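Side-chain contacts in putative YfrE protein (Vibrio parahaemolyticus RIMD 2210633, PDB 3BEE), which is of uncharacterised function but, as a C-terminal TPR fragment of a cytochrome c biogenesis family protein, probably mediates protein-protein contacts during cytochrome maturation: residues A[44-49]-A[67-72]; A[22-27]-A[50-55]. All coordinates share one frame; numbering follows the deposited sequence.

Interaction 1. Residues A[44-49]-A[67-72]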
loop_
_atom_site.group_PDB
_atom_site.type_symbol
_atom_site.label_atom_id
_atom_site.label_comp_id
_atom_site.label_asym_id
_atom_site.label_seq_id
_atom_site.Cartn_x
_atom_site.Cartn_y
_atom_site.Cartn_z
ATOM N N ALA A 44 -0.659 0.874 -5.923
ATOM C CA ALA A 44 -1.879 1.203 -5.177
ATOM C C ALA A 44 -2.076 0.310 -3.929
ATOM O O ALA A 44 -2.427 0.804 -2.864
ATOM C CB ALA A 44 -3.086 1.153 -6.079
ATOM N N ALA A 45 -1.831 -0.993 -4.077
ATOM C CA ALA A 45 -2.055 -1.972 -3.021
ATOM C C ALA A 45 -1.024 -1.851 -1.888
ATOM O O ALA A 45 -1.390 -1.746 -0.719
ATOM C CB ALA A 45 -2.059 -3.380 -3.602
ATOM N N LEU A 46 0.263 -1.865 -2.237
ATOM C CA LEU A 46 1.316 -1.775 -1.247
ATOM C C LEU A 46 1.281 -0.427 -0.556
ATOM O O LEU A 46 1.593 -0.302 0.632
ATOM C CB LEU A 46 2.688 -2.001 -1.897
ATOM C CG LEU A 46 2.988 -3.440 -2.325
ATOM C CD1 LEU A 46 4.403 -3.542 -2.932
ATOM C CD2 LEU A 46 2.850 -4.392 -1.154
ATOM N N SER A 47 0.887 0.585 -1.309
ATOM C CA SER A 47 0.779 1.904 -0.761
ATOM C C SER A 47 -0.342 2.002 0.295
ATOM O O SER A 47 -0.140 2.589 1.365
ATOM C CB SER A 47 0.642 2.928 -1.899
ATOM O OG SER A 47 0.152 4.114 -1.382
ATOM N N LEU A 48 -1.496 1.396 0.037
ATOM C CA LEU A 48 -2.547 1.338 1.068
ATOM C C LEU A 48 -2.071 0.616 2.335
ATOM O O LEU A 48 -2.320 1.065 3.455
ATOM C CB LEU A 48 -3.846 0.678 0.541
ATOM C CG LEU A 48 -5.063 0.711 1.484
ATOM C CD1 LEU A 48 -5.469 2.144 1.794
ATOM C CD2 LEU A 48 -6.310 -0.049 0.948
ATOM N N ILE A 49 -1.419 -0.523 2.147
ATOM C CA ILE A 49 -0.918 -1.322 3.259
ATOM C C ILE A 49 0.079 -0.522 4.121
ATOM O O ILE A 49 -0.039 -0.497 5.373
ATOM C CB ILE A 49 -0.294 -2.650 2.732
ATOM C CG1 ILE A 49 -1.398 -3.593 2.183
ATOM C CG2 ILE A 49 0.567 -3.353 3.831
ATOM C CD1 ILE A 49 -0.880 -4.720 1.241
ATOM N N VAL A 67 9.836 -0.159 1.455
ATOM C CA VAL A 67 11.126 -0.625 0.963
ATOM C C VAL A 67 10.899 -1.778 -0.034
ATOM O O VAL A 67 11.581 -1.867 -1.051
ATOM C CB VAL A 67 12.075 -1.022 2.117
ATOM C CG1 VAL A 67 13.370 -1.698 1.575
ATOM C CG2 VAL A 67 12.443 0.194 2.970
ATOM N N LEU A 68 9.914 -2.625 0.260
ATOM C CA LEU A 68 9.471 -3.683 -0.637
ATOM C C LEU A 68 8.917 -3.100 -1.948
ATOM O O LEU A 68 9.277 -3.543 -3.029
ATOM C CB LEU A 68 8.441 -4.600 0.063
ATOM C CG LEU A 68 7.931 -5.808 -0.733
ATOM C CD1 LEU A 68 9.024 -6.876 -0.964
ATOM C CD2 LEU A 68 6.728 -6.461 -0.056
ATOM N N LEU A 69 8.080 -2.081 -1.843
ATOM C CA LEU A 69 7.562 -1.389 -3.029
ATOM C C LEU A 69 8.694 -0.830 -3.909
ATOM O O LEU A 69 8.610 -0.896 -5.137
ATOM C CB LEU A 69 6.581 -0.273 -2.616
ATOM C CG LEU A 69 5.949 0.609 -3.708
ATOM C CD1 LEU A 69 5.347 -0.233 -4.870
ATOM C CD2 LEU A 69 4.898 1.510 -3.094
ATOM N N LEU A 70 9.743 -0.294 -3.281
ATOM C CA LEU A 70 10.881 0.281 -4.004
ATOM C C LEU A 70 11.585 -0.735 -4.899
ATOM O O LEU A 70 12.276 -0.345 -5.839
ATOM C CB LEU A 70 11.884 0.924 -3.036
ATOM C CG LEU A 70 11.414 2.208 -2.322
ATOM C CD1 LEU A 70 12.451 2.683 -1.247
ATOM C CD2 LEU A 70 11.181 3.298 -3.368
ATOM N N ASP A 71 11.425 -2.026 -4.608
ATOM C CA ASP A 71 12.049 -3.069 -5.446
ATOM C C ASP A 71 11.297 -3.293 -6.761
ATOM O O ASP A 71 11.765 -4.050 -7.621
ATOM C CB ASP A 71 12.259 -4.392 -4.691
ATOM C CG ASP A 71 13.524 -5.082 -5.115
ATOM O OD1 ASP A 71 14.483 -4.359 -5.477
ATOM O OD2 ASP A 71 13.581 -6.334 -5.126
ATOM N N SER A 72 10.144 -2.628 -6.907
ATOM C CA SER A 72 9.413 -2.561 -8.174
ATOM C C SER A 72 10.317 -2.155 -9.336
ATOM O O SER A 72 11.167 -1.278 -9.195
ATOM C CB SER A 72 8.282 -1.545 -8.095
ATOM O OG SER A 72 7.502 -1.572 -9.286
#

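Interaction 2. Residues A[22-27]-A[50-55]. With EDO (1,2-ethanediol), chain C; EDO (1,2-ethanediol), chain D.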
loop_
_atom_site.group_PDB
_atom_site.type_symbol
_atom_site.label_atom_id
_atom_site.label_comp_id
_atom_site.label_asym_id
_atom_site.label_seq_id
_atom_site.Cartn_x
_atom_site.Cartn_y
_atom_site.Cartn_z
ATOM N N GLN A 22 -11.151 3.806 8.024
ATOM C CA GLN A 22 -9.765 3.386 7.823
ATOM C C GLN A 22 -9.541 2.049 8.550
ATOM O O GLN A 22 -8.611 1.901 9.367
ATOM C CB GLN A 22 -8.783 4.465 8.325
ATOM C CG GLN A 22 -8.963 5.845 7.662
ATOM C CD GLN A 22 -10.205 6.584 8.200
ATOM O OE1 GLN A 22 -10.392 6.721 9.426
ATOM N NE2 GLN A 22 -11.071 7.025 7.282
ATOM N N ALA A 23 -10.458 1.109 8.308
ATOM C CA ALA A 23 -10.346 -0.234 8.883
ATOM C C ALA A 23 -9.890 -1.213 7.815
ATOM O O ALA A 23 -10.497 -1.305 6.734
ATOM C CB ALA A 23 -11.687 -0.703 9.482
HETATM N N MSE A 24 -8.833 -1.945 8.148
HETATM C CA MSE A 24 -8.336 -3.094 7.379
HETATM C C MSE A 24 -9.248 -4.325 7.644
HETATM O O MSE A 24 -8.902 -5.230 8.403
HETATM C CB MSE A 24 -6.888 -3.358 7.817
HETATM C CG MSE A 24 -6.055 -4.328 6.979
HETATM SE SE MSE A 24 -6.129 -3.909 5.049
HETATM C CE MSE A 24 -5.432 -2.015 5.103
ATOM N N THR A 25 -10.450 -4.310 7.083
ATOM C CA THR A 25 -11.419 -5.417 7.264
ATOM C C THR A 25 -10.979 -6.615 6.434
ATOM O O THR A 25 -10.091 -6.487 5.589
ATOM C CB THR A 25 -12.818 -5.003 6.780
ATOM O OG1 THR A 25 -12.766 -4.740 5.369
ATOM C CG2 THR A 25 -13.294 -3.749 7.512
ATOM N N ASP A 26 -11.581 -7.778 6.679
ATOM C CA ASP A 26 -11.373 -8.938 5.815
ATOM C C ASP A 26 -11.642 -8.604 4.330
ATOM O O ASP A 26 -10.909 -9.055 3.445
ATOM C CB ASP A 26 -12.233 -10.121 6.280
ATOM C CG ASP A 26 -11.800 -10.641 7.653
ATOM O OD1 ASP A 26 -10.678 -10.284 8.082
ATOM O OD2 ASP A 26 -12.562 -11.386 8.305
ATOM N N GLU A 27 -12.665 -7.783 4.069
ATOM C CA GLU A 27 -13.028 -7.414 2.696
ATOM C C GLU A 27 -11.913 -6.621 2.011
ATOM O O GLU A 27 -11.506 -6.927 0.879
ATOM C CB GLU A 27 -14.355 -6.644 2.699
ATOM C CG GLU A 27 -14.881 -6.334 1.326
ATOM C CD GLU A 27 -16.219 -5.611 1.335
ATOM O OE1 GLU A 27 -16.578 -4.994 2.374
ATOM O OE2 GLU A 27 -16.901 -5.653 0.293
ATOM N N ALA A 50 1.047 0.119 3.461
ATOM C CA ALA A 50 2.039 0.996 4.150
ATOM C C ALA A 50 1.365 2.141 4.880
ATOM O O ALA A 50 1.738 2.455 5.993
ATOM C CB ALA A 50 3.056 1.580 3.150
ATOM N N ASN A 51 0.412 2.800 4.218
ATOM C CA ASN A 51 -0.276 3.936 4.794
ATOM C C ASN A 51 -1.050 3.483 5.996
ATOM O O ASN A 51 -1.051 4.165 6.992
ATOM C CB ASN A 51 -1.250 4.581 3.774
ATOM C CG ASN A 51 -0.524 5.381 2.707
ATOM O OD1 ASN A 51 0.669 5.624 2.827
ATOM N ND2 ASN A 51 -1.251 5.815 1.661
ATOM N N ASP A 52 -1.719 2.333 5.899
ATOM C CA ASP A 52 -2.448 1.794 7.040
ATOM C C ASP A 52 -1.539 1.521 8.261
ATOM O O ASP A 52 -1.895 1.842 9.399
ATOM C CB ASP A 52 -3.203 0.510 6.659
ATOM C CG ASP A 52 -3.885 -0.136 7.863
ATOM O OD1 ASP A 52 -4.775 0.513 8.440
ATOM O OD2 ASP A 52 -3.537 -1.288 8.237
ATOM N N HIS A 53 -0.385 0.888 8.029
ATOM C CA HIS A 53 0.640 0.767 9.069
ATOM C C HIS A 53 0.978 2.152 9.664
ATOM O O HIS A 53 0.959 2.345 10.874
ATOM C CB HIS A 53 1.898 0.114 8.480
ATOM C CG HIS A 53 1.768 -1.362 8.250
ATOM N ND1 HIS A 53 1.247 -2.222 9.200
ATOM C CD2 HIS A 53 2.121 -2.139 7.193
ATOM C CE1 HIS A 53 1.286 -3.468 8.735
ATOM N NE2 HIS A 53 1.804 -3.439 7.519
ATOM N N PHE A 54 1.263 3.123 8.802
ATOM C CA PHE A 54 1.710 4.433 9.263
ATOM C C PHE A 54 0.662 5.089 10.188
ATOM O O PHE A 54 0.993 5.561 11.280
ATOM C CB PHE A 54 2.014 5.326 8.058
ATOM C CG PHE A 54 2.593 6.672 8.423
ATOM C CD1 PHE A 54 3.972 6.859 8.470
ATOM C CD2 PHE A 54 1.749 7.757 8.701
ATOM C CE1 PHE A 54 4.534 8.122 8.817
ATOM C CE2 PHE A 54 2.303 9.037 9.043
ATOM C CZ PHE A 54 3.693 9.198 9.086
ATOM N N ILE A 55 -0.579 5.140 9.700
ATOM C CA ILE A 55 -1.753 5.653 10.413
ATOM C C ILE A 55 -1.898 4.960 11.779
ATOM O O ILE A 55 -2.325 5.577 12.773
ATOM C CB ILE A 55 -3.035 5.337 9.538
ATOM C CG1 ILE A 55 -3.098 6.266 8.325
ATOM C CG2 ILE A 55 -4.342 5.387 10.348
ATOM C CD1 ILE A 55 -4.217 5.855 7.304
HETATM C C1 EDO C . -15.210 -8.323 7.482
HETATM O O1 EDO C . -15.048 -7.648 6.215
HETATM C C2 EDO C . -14.841 -7.460 8.703
HETATM O O2 EDO C . -13.490 -7.766 9.143
HETATM C C1 EDO D . 1.665 8.851 4.741
HETATM O O1 EDO D . 1.029 7.560 4.612
HETATM C C2 EDO D . 3.161 8.760 4.460
HETATM O O2 EDO D . 3.828 9.794 5.191
#

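Interaction 1. Residues A[44-49]-A[67-72]
A buried, largely apolar contact joins helix 43-55 to the later part of helix 59-70, near the middle of this small helical domain, and L46 and L69 carry most of it. Their CA atoms are 6.5 Å apart, the nearest backbone approach between the two segments. L46 has its CG beside the backbone N (chi1 -72°) and is extended beyond it, which carries CD1 across to the base of L69. There CD1 of L46 reaches the backbone, 3.8 Å from CA of L69, and lies a similar 3.9 Å from CB of L69. L69 answers from its own side: with CG anti to the backbone N (chi1 178°), its isobutyl group runs past L46 in the opposite sense. CD1 of L69 packs 3.9 Å from CD1 of L46, while CD2 of L69 goes on toward the start of S47, 4.5 Å from its backbone N. The two leucines thus overlap along their flanks, and no hydrogen bond crosses the contact. L68 adds a looser, more exposed fringe beside L46. The packing spreads into a wider core, since L46 also touches L36 of helix 26-38, and L69 also touches I82 of helix 79-92 and L77. Within segment 67-72, S72 N makes a backbone bond to L69 O at 2.9 Å. Apolar packing of this kind between consecutive antiparallel helices is characteristic of the TPR-type helical array that the family assignment indicates.

Interaction 2. Residues A[22-27]-A[50-55]
The turn between helices 6-18 and 26-38 packs against the later half of helix 43-55 through M24, a selenomethionine, and D52. The M24 chain is bent twice, at chi2 50° and chi3 58°, which swings its methyl group onto the aspartate: CE of M24 sits 3.7 Å from CG of D52 and equally close to CB and OD2. The two side chains meet at a slant, in van der Waals contact with no hydrogen bond between them. The polar end of D52 is served elsewhere: OD1 is hydrogen-bonded to the hydroxyl of Y17 in helix 6-18, while OD2 has a long, weak ion pair with R58. M24 also touches Y17, L32 and S29, so its apolar length bridges neighbouring helices. M24 is the centre of an inverse gamma turn, with a weak bond from T25 N to A23 O, and T25 takes the N-cap position, its OG1 accepting from V28 N. O2 of an ethanediol, probably from the crystallisation liquor, accepts from N of D26 at 3.1 Å almost in line (173°), and its O1 accepts from N of E27, spanning two N-H groups at the helix start. This is an interhelix turn packed over a neighbouring helix in an all-helical, TPR-type array.

Both contacts draw on helix 43-55, interaction 1 on its earlier half and interaction 2 on its later half, with the centres of the two contacts about 14 Å apart. From this one helix they reach different partners: interaction 1 turns to the following helix 59-70, interaction 2 back to the turn before helix 26-38, so the chain on both sides is tied to the same element. The chemistry changes with depth. Interaction 1, its centre about 5 Å from the centre of the chain, is leucine against leucine; interaction 2, its centre about 9 Å from the centre of the chain and only partly buried, sets a bent, apolar selenomethionine chain against a carboxylate whose polar bonds go to other residues. Neither contact uses a hydrogen bond between its segments.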